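Local coordinates for protein inactive Zymogen C11 Protease (Parabacteroides distasonis, PDB 6MZO) that is the inactive zymogen of a clostripain-like (family C11) protease, which in its active form would probably hydrolyse peptide bonds, at residues R13-Y18 and D201-E206; T92-I97 and S148-Y153; P185-A190 and V312-Y317; L262-Y267 and A274-D279. One frame throughout, in Å; residues are numbered along the deposited sequence.

Overall arrangement
Near the N terminus, contact 1 joins strand 14-19 of the large mixed sheet to the end of helix 195-203, closing a loop of 182 residues. Contact 2 is nested inside that loop and pairs helix 90-103 with the end of helix 143-150 and the turn after it; it touches contact 1 through L16 and Y18. Contact 3 crosses contact 1 and ties the loop after strand 178-183, within the first loop, to strand 310-313 beyond it. Contact 4, nested in contact 3 and touching it through Y313, T186 and Y315, ties the loop before strand 275-277 to that strand. Contacts 1 and 2 lie on the opposite side of the chain's centre from contacts 3 and 4.

Contact 1: R13-Y18 and D201-E206; sequences RTVLIY and DMFKKE
The guanidinium of R13 meets the carbonyl oxygens of M202, K204 and K205 at its edge, and the F203 ring takes V15 CG2 over one face and R13 O at its edge. R13 NH1 carries two of the bonds, 2.8 Å to M202 O and 2.8 Å to K204 O. The second is straighter, at 161°, and lies in the carbonyl plane, whereas M202 O is approached from above its plane. R13 NH2 adds K205 O at 2.8 Å, more bent, and a salt bridge to D156. CG stands anti to the backbone N (chi1 -175°), and a bend at chi3 turns NE out of the extended line. A leucine here would probably leave three carbonyls without these donors and D156 without its positive mate. V15 CG2 sits 4.1 Å from the F203 ring centroid in a CH-pi contact, and V15 CB approaches F203 CZ to 3.6 Å. The V15 and M202 side chains cross at about a right angle, with V15 CG1 4.2 Å from M202 SD. Apolar strand residues against a flanking helix, with a buried arginine gathering carbonyls where that helix ends, exemplify sheet-helix layering in the alpha/beta/alpha sandwich of clan CD peptidases.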
# COMPACT_ATOMS: atom_id res chain seq x y z
N ARG A 13 -5.26 19.82 -5.74
CA ARG A 13 -5.54 18.50 -5.16
C ARG A 13 -6.01 18.66 -3.71
O ARG A 13 -5.53 19.55 -2.97
CB ARG A 13 -4.31 17.58 -5.19
CG ARG A 13 -4.60 16.12 -4.69
CD ARG A 13 -3.51 15.10 -5.16
NE ARG A 13 -3.44 15.18 -6.60
CZ ARG A 13 -2.51 15.87 -7.30
NH1 ARG A 13 -1.42 16.33 -6.70
NH2 ARG A 13 -2.73 16.08 -8.60
N THR A 14 -6.94 17.79 -3.28
CA THR A 14 -7.18 17.60 -1.87
C THR A 14 -6.68 16.22 -1.47
O THR A 14 -7.00 15.27 -2.14
CB THR A 14 -8.70 17.69 -1.55
OG1 THR A 14 -9.12 19.05 -1.64
CG2 THR A 14 -9.05 17.17 -0.20
N VAL A 15 -5.80 16.16 -0.49
CA VAL A 15 -5.30 14.84 0.00
C VAL A 15 -5.80 14.59 1.44
O VAL A 15 -5.77 15.46 2.31
CB VAL A 15 -3.76 14.86 0.00
CG1 VAL A 15 -3.19 13.54 0.63
CG2 VAL A 15 -3.19 15.00 -1.44
N LEU A 16 -6.30 13.36 1.65
CA LEU A 16 -6.70 12.84 2.95
C LEU A 16 -5.65 11.82 3.37
O LEU A 16 -5.33 10.90 2.60
CB LEU A 16 -8.09 12.15 2.87
CG LEU A 16 -8.40 11.29 4.13
CD1 LEU A 16 -8.57 12.25 5.33
CD2 LEU A 16 -9.70 10.50 3.81
N ILE A 17 -5.10 12.06 4.57
CA ILE A 17 -4.21 11.04 5.21
C ILE A 17 -5.01 10.46 6.37
O ILE A 17 -5.38 11.18 7.33
CB ILE A 17 -2.87 11.69 5.66
CG1 ILE A 17 -2.19 12.46 4.52
CG2 ILE A 17 -2.01 10.53 6.33
CD1 ILE A 17 -0.74 12.98 4.91
N TYR A 18 -5.26 9.15 6.28
CA TYR A 18 -6.16 8.47 7.19
C TYR A 18 -5.38 7.46 8.02
O TYR A 18 -4.80 6.51 7.45
CB TYR A 18 -7.24 7.74 6.37
CG TYR A 18 -8.35 7.08 7.14
CD1 TYR A 18 -8.17 5.83 7.69
CD2 TYR A 18 -9.57 7.70 7.25
CE1 TYR A 18 -9.20 5.18 8.40
CE2 TYR A 18 -10.60 7.10 7.93
CZ TYR A 18 -10.41 5.82 8.52
OH TYR A 18 -11.47 5.21 9.17
N ASP A 201 5.54 16.94 -3.02
CA ASP A 201 5.31 16.02 -4.14
C ASP A 201 3.88 15.58 -4.23
O ASP A 201 3.40 15.36 -5.40
CB ASP A 201 6.26 14.79 -4.03
CG ASP A 201 7.73 15.19 -4.20
OD1 ASP A 201 8.02 16.14 -4.97
OD2 ASP A 201 8.62 14.58 -3.55
N MET A 202 3.18 15.42 -3.10
CA MET A 202 1.75 15.01 -3.20
C MET A 202 0.84 16.10 -3.82
O MET A 202 -0.27 15.77 -4.21
CB MET A 202 1.17 14.65 -1.79
CG MET A 202 1.93 13.58 -1.16
SD MET A 202 1.00 13.36 0.51
CE MET A 202 2.22 12.66 1.56
N PHE A 203 1.30 17.34 -3.84
CA PHE A 203 0.43 18.48 -4.18
C PHE A 203 0.86 19.18 -5.48
O PHE A 203 0.29 20.20 -5.80
CB PHE A 203 0.42 19.47 -3.01
CG PHE A 203 -0.48 19.03 -1.90
CD1 PHE A 203 -1.84 19.20 -2.01
CD2 PHE A 203 0.02 18.34 -0.75
CE1 PHE A 203 -2.68 18.81 -1.02
CE2 PHE A 203 -0.80 17.93 0.25
CZ PHE A 203 -2.20 18.11 0.14
N LYS A 204 1.87 18.68 -6.19
CA LYS A 204 2.15 19.20 -7.59
C LYS A 204 0.88 19.03 -8.46
O LYS A 204 0.03 18.15 -8.20
CB LYS A 204 3.33 18.48 -8.19
CG LYS A 204 4.64 18.86 -7.38
CD LYS A 204 5.85 18.14 -7.95
CE LYS A 204 7.06 18.36 -7.03
NZ LYS A 204 8.26 17.58 -7.55
N LYS A 205 0.76 19.87 -9.47
CA LYS A 205 -0.47 19.83 -10.29
C LYS A 205 -0.81 18.42 -10.68
O LYS A 205 -1.98 18.02 -10.52
CB LYS A 205 -0.27 20.74 -11.49
CG LYS A 205 -1.55 21.00 -12.29
CD LYS A 205 -1.23 22.15 -13.21
CE LYS A 205 -2.08 22.02 -14.44
NZ LYS A 205 -3.47 22.32 -14.17
N GLU A 206 0.18 17.66 -11.20
CA GLU A 206 0.15 16.20 -11.25
C GLU A 206 0.93 15.71 -10.03
O GLU A 206 2.06 16.17 -9.80
CB GLU A 206 0.78 15.66 -12.46
CG GLU A 206 -0.05 16.08 -13.74
CD GLU A 206 0.52 15.60 -15.05
OE1 GLU A 206 1.27 14.61 -15.06
OE2 GLU A 206 0.19 16.23 -16.09

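Contact 2: T92-I97 and S148-Y153; sequences TLTQII and SALSKY
I97 and Y153 make the aromatic part of this contact. I97 CG2 lies over one face of the Y153 ring, offset toward the rim and 3.6 Å from the centroid, a CH-pi contact only 22° off the normal. The opposite face is covered from within its own segment by K152 CG, over the ring centre, so the ring is held between two aliphatic groups. T94 CG2 comes up at the edge, near the ring plane.

The aliphatic contacts centre on L150 CD2. It meets I97 CD1 at 3.6 Å and L93 CD2 at 4.2 Å, and both of these side chains cross L150 at about a right angle. In T94, CG2 is anti to the carbonyl carbon (chi1 64° for OG1), and it reaches A149 CB at 3.8 Å and K152 CE at 3.9 Å.

Helix 143-150 belongs to a beta-alpha-beta crossover, the connection between the parallel neighbours 109-115 and 155-162. Here it packs on helix 90-103, which in turn covers strand 14-19 through L16 and Y18.

No hydrogen bond passes between the two segments, and the polar groups are met locally. K152 NZ bends back to A149 O, in the carbonyl plane and on a lone pair, at 2.7 Å. S148 O receives both the N and the OG of S151 from the same face, while Y153 N bonds L150 O across a type I turn. Y153 OH, 3.2 Å from T94 CB, is hydrogen-bonded to D98 one residue past I97.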
# COMPACT_ATOMS: atom_id res chain seq x y z
N THR A 92 -16.54 3.77 7.65
CA THR A 92 -16.01 4.98 8.27
C THR A 92 -15.10 5.69 7.29
O THR A 92 -15.18 6.90 7.11
CB THR A 92 -15.25 4.66 9.58
OG1 THR A 92 -16.17 4.11 10.53
CG2 THR A 92 -14.55 5.92 10.11
N LEU A 93 -14.23 4.91 6.64
CA LEU A 93 -13.34 5.50 5.66
C LEU A 93 -14.12 6.23 4.58
O LEU A 93 -13.80 7.37 4.28
CB LEU A 93 -12.43 4.40 5.08
CG LEU A 93 -11.57 4.78 3.89
CD1 LEU A 93 -10.64 5.97 4.17
CD2 LEU A 93 -10.74 3.57 3.48
N THR A 94 -15.19 5.64 4.03
CA THR A 94 -15.84 6.36 2.93
C THR A 94 -16.72 7.51 3.46
O THR A 94 -16.91 8.49 2.76
CB THR A 94 -16.66 5.42 2.04
OG1 THR A 94 -17.74 4.84 2.79
CG2 THR A 94 -15.73 4.29 1.48
N GLN A 95 -17.15 7.40 4.70
CA GLN A 95 -17.84 8.53 5.38
C GLN A 95 -16.91 9.77 5.43
O GLN A 95 -17.32 10.89 5.09
CB GLN A 95 -18.25 8.16 6.78
CG GLN A 95 -18.84 9.35 7.53
CD GLN A 95 -19.17 9.02 8.97
OE1 GLN A 95 -19.37 7.85 9.32
NE2 GLN A 95 -19.22 10.05 9.82
N ILE A 96 -15.66 9.54 5.82
CA ILE A 96 -14.67 10.59 5.94
C ILE A 96 -14.28 11.12 4.56
O ILE A 96 -14.18 12.33 4.36
CB ILE A 96 -13.40 10.08 6.67
CG1 ILE A 96 -13.74 9.65 8.12
CG2 ILE A 96 -12.31 11.16 6.65
CD1 ILE A 96 -14.42 10.75 9.03
N ILE A 97 -14.07 10.20 3.60
CA ILE A 97 -13.72 10.66 2.24
C ILE A 97 -14.87 11.53 1.70
O ILE A 97 -14.64 12.60 1.08
CB ILE A 97 -13.47 9.45 1.30
CG1 ILE A 97 -12.18 8.78 1.65
CG2 ILE A 97 -13.40 9.94 -0.17
CD1 ILE A 97 -12.09 7.41 1.02
N SER A 148 -13.80 -2.67 -2.77
CA SER A 148 -15.18 -2.42 -3.07
C SER A 148 -15.59 -1.02 -2.56
O SER A 148 -16.26 -0.26 -3.27
CB SER A 148 -16.08 -3.54 -2.48
OG SER A 148 -17.42 -3.21 -2.76
N ALA A 149 -15.16 -0.69 -1.36
CA ALA A 149 -15.55 0.57 -0.73
C ALA A 149 -15.00 1.75 -1.52
O ALA A 149 -15.73 2.74 -1.70
CB ALA A 149 -15.06 0.62 0.70
N LEU A 150 -13.78 1.62 -2.04
CA LEU A 150 -13.13 2.75 -2.73
C LEU A 150 -13.45 2.76 -4.22
O LEU A 150 -13.17 3.75 -4.91
CB LEU A 150 -11.59 2.72 -2.52
CG LEU A 150 -11.09 2.88 -1.08
CD1 LEU A 150 -9.52 2.99 -1.02
CD2 LEU A 150 -11.78 4.14 -0.52
N SER A 151 -14.15 1.73 -4.72
CA SER A 151 -14.37 1.68 -6.16
C SER A 151 -15.23 2.85 -6.70
O SER A 151 -15.12 3.17 -7.88
CB SER A 151 -15.02 0.34 -6.57
OG SER A 151 -16.36 0.32 -6.13
N LYS A 152 -16.02 3.52 -5.84
CA LYS A 152 -16.82 4.68 -6.24
C LYS A 152 -16.05 6.01 -6.37
O LYS A 152 -16.65 7.06 -6.70
CB LYS A 152 -17.95 4.90 -5.23
CG LYS A 152 -17.45 5.20 -3.77
CD LYS A 152 -18.65 5.28 -2.77
CE LYS A 152 -18.31 4.59 -1.43
NZ LYS A 152 -18.37 3.06 -1.48
N TYR A 153 -14.77 5.99 -6.03
CA TYR A 153 -13.93 7.19 -6.14
C TYR A 153 -12.95 7.15 -7.27
O TYR A 153 -12.70 6.12 -7.87
CB TYR A 153 -13.13 7.42 -4.86
CG TYR A 153 -14.01 7.47 -3.65
CD1 TYR A 153 -14.87 8.54 -3.46
CD2 TYR A 153 -13.94 6.48 -2.68
CE1 TYR A 153 -15.71 8.60 -2.35
CE2 TYR A 153 -14.76 6.53 -1.57
CZ TYR A 153 -15.64 7.59 -1.40
OH TYR A 153 -16.44 7.62 -0.29

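Contact 3: P185-A190 and V312-Y317; sequences PTEILA and VYAYPY
E187 and Y313 both hold CG anti to their own carbonyl carbon (chi1 -68° and -60°), and the glutamate runs extended, with CD anti to CA, until its carboxylate reaches the strand end beside Y313. E187 OE1 accepts A314 N at 2.9 Å, the donor standing above the carboxylate plane. E187 OE2 lies at the edge of the Y313 ring, 3.7 Å from CD1, the two planes 76° apart. E187 OE2 accepts from a water at 2.6 Å, which accepts in turn from Y315 N, and it has a weak bond with Y164. The contact ties the loop after strand 178-183, a parallel strand of the large sheet, to the antiparallel pair of 310-313 and 321-324; in clan CD peptidases the catalytic residues lie at the C-terminal ends of such parallel strands. A second water links the backbones, giving its protons to E187 O and V312 O and accepting from T186 OG1, which also bonds T226. The T186 and Y313 side chains cross at about a right angle, T186 CG2 lying 3.6 Å from Y313 OH, while that hydroxyl bonds M265 O. Nearer the surface, L189 CD1 packs against V312 CG2 at 4.2 Å, and its CD2 meets A314 CB.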
# COMPACT_ATOMS: atom_id res chain seq x y z
N PRO A 185 6.45 -3.85 -1.22
CA PRO A 185 6.20 -5.31 -1.23
C PRO A 185 6.60 -6.00 0.02
O PRO A 185 6.27 -7.17 0.15
CB PRO A 185 7.02 -5.83 -2.41
CG PRO A 185 8.13 -4.76 -2.59
CD PRO A 185 7.52 -3.42 -2.18
N THR A 186 7.31 -5.32 0.91
CA THR A 186 7.77 -5.96 2.17
C THR A 186 7.20 -5.19 3.34
O THR A 186 6.14 -4.55 3.14
CB THR A 186 9.32 -6.11 2.26
OG1 THR A 186 9.98 -4.82 2.29
CG2 THR A 186 9.74 -6.91 1.06
N GLU A 187 7.81 -5.24 4.52
CA GLU A 187 7.28 -4.50 5.68
C GLU A 187 7.79 -3.08 5.66
O GLU A 187 8.88 -2.79 5.16
CB GLU A 187 7.63 -5.21 7.00
CG GLU A 187 6.91 -6.50 7.09
CD GLU A 187 6.99 -7.17 8.47
OE1 GLU A 187 7.42 -6.54 9.45
OE2 GLU A 187 6.59 -8.33 8.52
N ILE A 188 6.94 -2.16 6.14
CA ILE A 188 7.37 -0.84 6.47
C ILE A 188 7.14 -0.77 7.94
O ILE A 188 6.02 -1.00 8.42
CB ILE A 188 6.54 0.22 5.84
CG1 ILE A 188 6.52 0.04 4.34
CG2 ILE A 188 7.07 1.57 6.24
CD1 ILE A 188 5.58 1.06 3.60
N LEU A 189 8.20 -0.49 8.65
CA LEU A 189 7.99 -0.50 10.09
C LEU A 189 8.10 0.94 10.60
O LEU A 189 7.88 1.92 9.84
CB LEU A 189 8.99 -1.46 10.78
CG LEU A 189 8.91 -2.96 10.39
CD1 LEU A 189 9.92 -3.80 11.16
CD2 LEU A 189 7.50 -3.56 10.53
N ALA A 190 8.38 1.05 11.89
CA ALA A 190 8.52 2.33 12.56
C ALA A 190 7.48 3.34 12.09
O ALA A 190 6.30 3.03 11.94
CB ALA A 190 9.92 2.88 12.34
N VAL A 312 13.63 -5.44 6.06
CA VAL A 312 13.46 -5.56 7.50
C VAL A 312 12.08 -6.11 7.90
O VAL A 312 11.06 -5.84 7.26
CB VAL A 312 13.70 -4.21 8.20
CG1 VAL A 312 12.62 -3.21 7.83
CG2 VAL A 312 13.84 -4.47 9.70
N TYR A 313 12.06 -6.95 8.94
CA TYR A 313 10.83 -7.60 9.40
C TYR A 313 10.68 -7.48 10.90
O TYR A 313 11.67 -7.50 11.65
CB TYR A 313 10.78 -9.10 9.00
CG TYR A 313 10.84 -9.24 7.50
CD1 TYR A 313 9.68 -9.17 6.75
CD2 TYR A 313 12.08 -9.37 6.85
CE1 TYR A 313 9.70 -9.27 5.37
CE2 TYR A 313 12.13 -9.44 5.45
CZ TYR A 313 10.95 -9.37 4.72
OH TYR A 313 11.01 -9.45 3.33
N ALA A 314 9.43 -7.44 11.36
CA ALA A 314 9.18 -7.35 12.81
C ALA A 314 9.48 -8.67 13.53
O ALA A 314 9.94 -8.68 14.68
CB ALA A 314 7.75 -6.95 13.07
N TYR A 315 9.21 -9.78 12.87
CA TYR A 315 9.46 -11.07 13.48
C TYR A 315 10.94 -11.36 13.50
O TYR A 315 11.58 -11.27 12.47
CB TYR A 315 8.73 -12.19 12.73
CG TYR A 315 9.08 -13.54 13.33
CD1 TYR A 315 8.41 -14.02 14.42
CD2 TYR A 315 10.12 -14.31 12.79
CE1 TYR A 315 8.74 -15.23 14.99
CE2 TYR A 315 10.47 -15.53 13.36
CZ TYR A 315 9.77 -15.98 14.45
OH TYR A 315 10.12 -17.19 15.03
N PRO A 316 11.49 -11.81 14.64
CA PRO A 316 10.84 -12.04 15.94
C PRO A 316 11.01 -10.87 16.86
O PRO A 316 12.10 -10.29 16.91
CB PRO A 316 11.55 -13.30 16.48
CG PRO A 316 12.93 -13.25 15.94
CD PRO A 316 12.83 -12.43 14.59
N TYR A 317 9.93 -10.50 17.56
CA TYR A 317 9.96 -9.45 18.55
C TYR A 317 10.95 -9.86 19.64
O TYR A 317 11.17 -11.04 19.85
CB TYR A 317 8.57 -9.19 19.14
O HOH W 1 10.84 -4.45 4.84
O HOH W 2 7.43 -9.87 10.41

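Contact 4: L262-Y267 and A274-D279; sequences LQIMEY and ALYDFD
L262 crosses Y276 at about a right angle, its CD1 over one face of the ring, offset toward the rim and 4.3 Å from the centroid. Q263 O lies at the ring edge, 3.3 Å from CD2, and I264 CG1 passes obliquely at 3.8 Å from CE2. Q263 and D277 meet through their aliphatic parts with amide and carboxylate nearly perpendicular; their polar ends turn to N326 and S329, while D277 OD2 caps D280 N at the start of helix 278-283. E266 lays CB on L275 CB at 3.6 Å. Its CG is anti to the backbone N (chi1 176°), and a bend at chi2 (-109°) brings CD round toward A274. E266 OE1 meets A274 N nearly head-on at 2.6 Å, with a weak bond from L275 N, and OE2 takes L268 N. A glutamine in its place, uncharged, would probably hold the A274 and L268 N-H groups less well. Between the backbones, D277 N bonds Q263 O, and L275 O accepts M265 N at 3.0 Å and E266 N at 2.9 Å from one face, as in a classic beta bulge. Buried, and met by two clear N-H donors and a weak one, the E266 carboxylate is likely to be ionised.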
# COMPACT_ATOMS: atom_id res chain seq x y z
N LEU A 262 12.51 -19.82 -3.55
CA LEU A 262 12.00 -18.52 -3.99
C LEU A 262 12.46 -17.36 -3.13
O LEU A 262 12.68 -17.53 -1.94
CB LEU A 262 10.47 -18.47 -3.99
CG LEU A 262 9.76 -19.37 -5.00
CD1 LEU A 262 8.22 -19.28 -4.78
CD2 LEU A 262 10.15 -18.92 -6.41
N GLN A 263 12.56 -16.16 -3.72
CA GLN A 263 12.88 -15.00 -2.95
C GLN A 263 11.71 -14.65 -2.02
O GLN A 263 10.62 -14.34 -2.46
CB GLN A 263 13.18 -13.79 -3.87
CG GLN A 263 13.20 -12.41 -3.17
CD GLN A 263 14.40 -12.19 -2.31
OE1 GLN A 263 15.54 -12.31 -2.77
NE2 GLN A 263 14.18 -11.90 -1.04
N ILE A 264 11.98 -14.65 -0.72
CA ILE A 264 10.91 -14.29 0.24
C ILE A 264 10.53 -12.81 0.14
O ILE A 264 11.42 -11.97 -0.02
CB ILE A 264 11.38 -14.58 1.68
CG1 ILE A 264 11.42 -16.05 1.89
CG2 ILE A 264 10.42 -13.95 2.74
CD1 ILE A 264 12.24 -16.39 3.13
N MET A 265 9.23 -12.49 0.26
CA MET A 265 8.83 -11.07 0.44
C MET A 265 8.19 -10.90 1.79
O MET A 265 8.46 -9.90 2.47
CB MET A 265 7.86 -10.63 -0.70
CG MET A 265 8.66 -10.41 -2.00
SD MET A 265 9.55 -8.79 -1.99
CE MET A 265 11.21 -9.26 -2.51
N GLU A 266 7.35 -11.86 2.20
CA GLU A 266 6.68 -11.79 3.49
C GLU A 266 7.36 -12.69 4.51
O GLU A 266 7.74 -13.82 4.19
CB GLU A 266 5.21 -12.18 3.35
CG GLU A 266 4.45 -12.23 4.66
CD GLU A 266 4.10 -13.64 5.08
OE1 GLU A 266 3.62 -14.42 4.23
OE2 GLU A 266 4.30 -13.98 6.27
N TYR A 267 7.52 -12.19 5.73
CA TYR A 267 8.16 -12.96 6.79
C TYR A 267 7.53 -12.66 8.15
O TYR A 267 8.16 -12.04 9.01
CB TYR A 267 9.66 -12.67 6.83
CG TYR A 267 10.47 -13.72 7.56
CD1 TYR A 267 10.73 -14.96 6.97
CD2 TYR A 267 10.97 -13.49 8.83
CE1 TYR A 267 11.46 -15.92 7.63
CE2 TYR A 267 11.70 -14.44 9.50
CZ TYR A 267 11.95 -15.66 8.90
OH TYR A 267 12.68 -16.62 9.56
N ALA A 274 3.45 -16.65 2.87
CA ALA A 274 2.46 -16.53 1.81
C ALA A 274 3.04 -15.82 0.59
O ALA A 274 2.74 -16.23 -0.54
CB ALA A 274 1.24 -15.75 2.36
N LEU A 275 3.82 -14.77 0.83
CA LEU A 275 4.17 -13.89 -0.31
C LEU A 275 5.64 -13.95 -0.67
O LEU A 275 6.52 -13.85 0.22
CB LEU A 275 3.81 -12.43 -0.01
CG LEU A 275 2.46 -12.19 0.59
CD1 LEU A 275 2.27 -10.64 0.79
CD2 LEU A 275 1.37 -12.65 -0.37
N TYR A 276 5.90 -14.10 -1.95
CA TYR A 276 7.22 -14.17 -2.52
C TYR A 276 7.36 -13.18 -3.67
O TYR A 276 6.43 -12.59 -4.05
CB TYR A 276 7.47 -15.57 -3.02
CG TYR A 276 7.57 -16.59 -1.93
CD1 TYR A 276 6.46 -17.22 -1.43
CD2 TYR A 276 8.76 -16.89 -1.37
CE1 TYR A 276 6.55 -18.14 -0.43
CE2 TYR A 276 8.85 -17.81 -0.36
CZ TYR A 276 7.75 -18.43 0.10
OH TYR A 276 7.85 -19.33 1.11
N ASP A 277 8.56 -13.02 -4.21
CA ASP A 277 8.73 -12.11 -5.33
C ASP A 277 7.96 -12.61 -6.54
O ASP A 277 8.05 -13.72 -6.90
CB ASP A 277 10.20 -11.91 -5.71
CG ASP A 277 10.37 -11.00 -6.89
OD1 ASP A 277 10.13 -9.83 -6.72
OD2 ASP A 277 10.68 -11.47 -7.96
N PHE A 278 7.22 -11.71 -7.16
CA PHE A 278 6.37 -12.02 -8.28
C PHE A 278 7.10 -12.60 -9.50
O PHE A 278 6.75 -13.60 -10.01
CB PHE A 278 5.57 -10.77 -8.62
CG PHE A 278 4.46 -10.96 -9.59
CD1 PHE A 278 3.84 -12.15 -9.77
CD2 PHE A 278 4.01 -9.89 -10.29
CE1 PHE A 278 2.79 -12.27 -10.63
CE2 PHE A 278 2.96 -10.00 -11.15
CZ PHE A 278 2.35 -11.19 -11.32
N ASP A 279 8.14 -11.91 -9.93
CA ASP A 279 8.91 -12.34 -11.08
C ASP A 279 9.54 -13.69 -10.83
O ASP A 279 9.48 -14.54 -11.65
CB ASP A 279 9.94 -11.27 -11.46
CG ASP A 279 10.78 -11.63 -12.67
OD1 ASP A 279 11.55 -12.54 -12.58
OD2 ASP A 279 10.67 -10.96 -13.66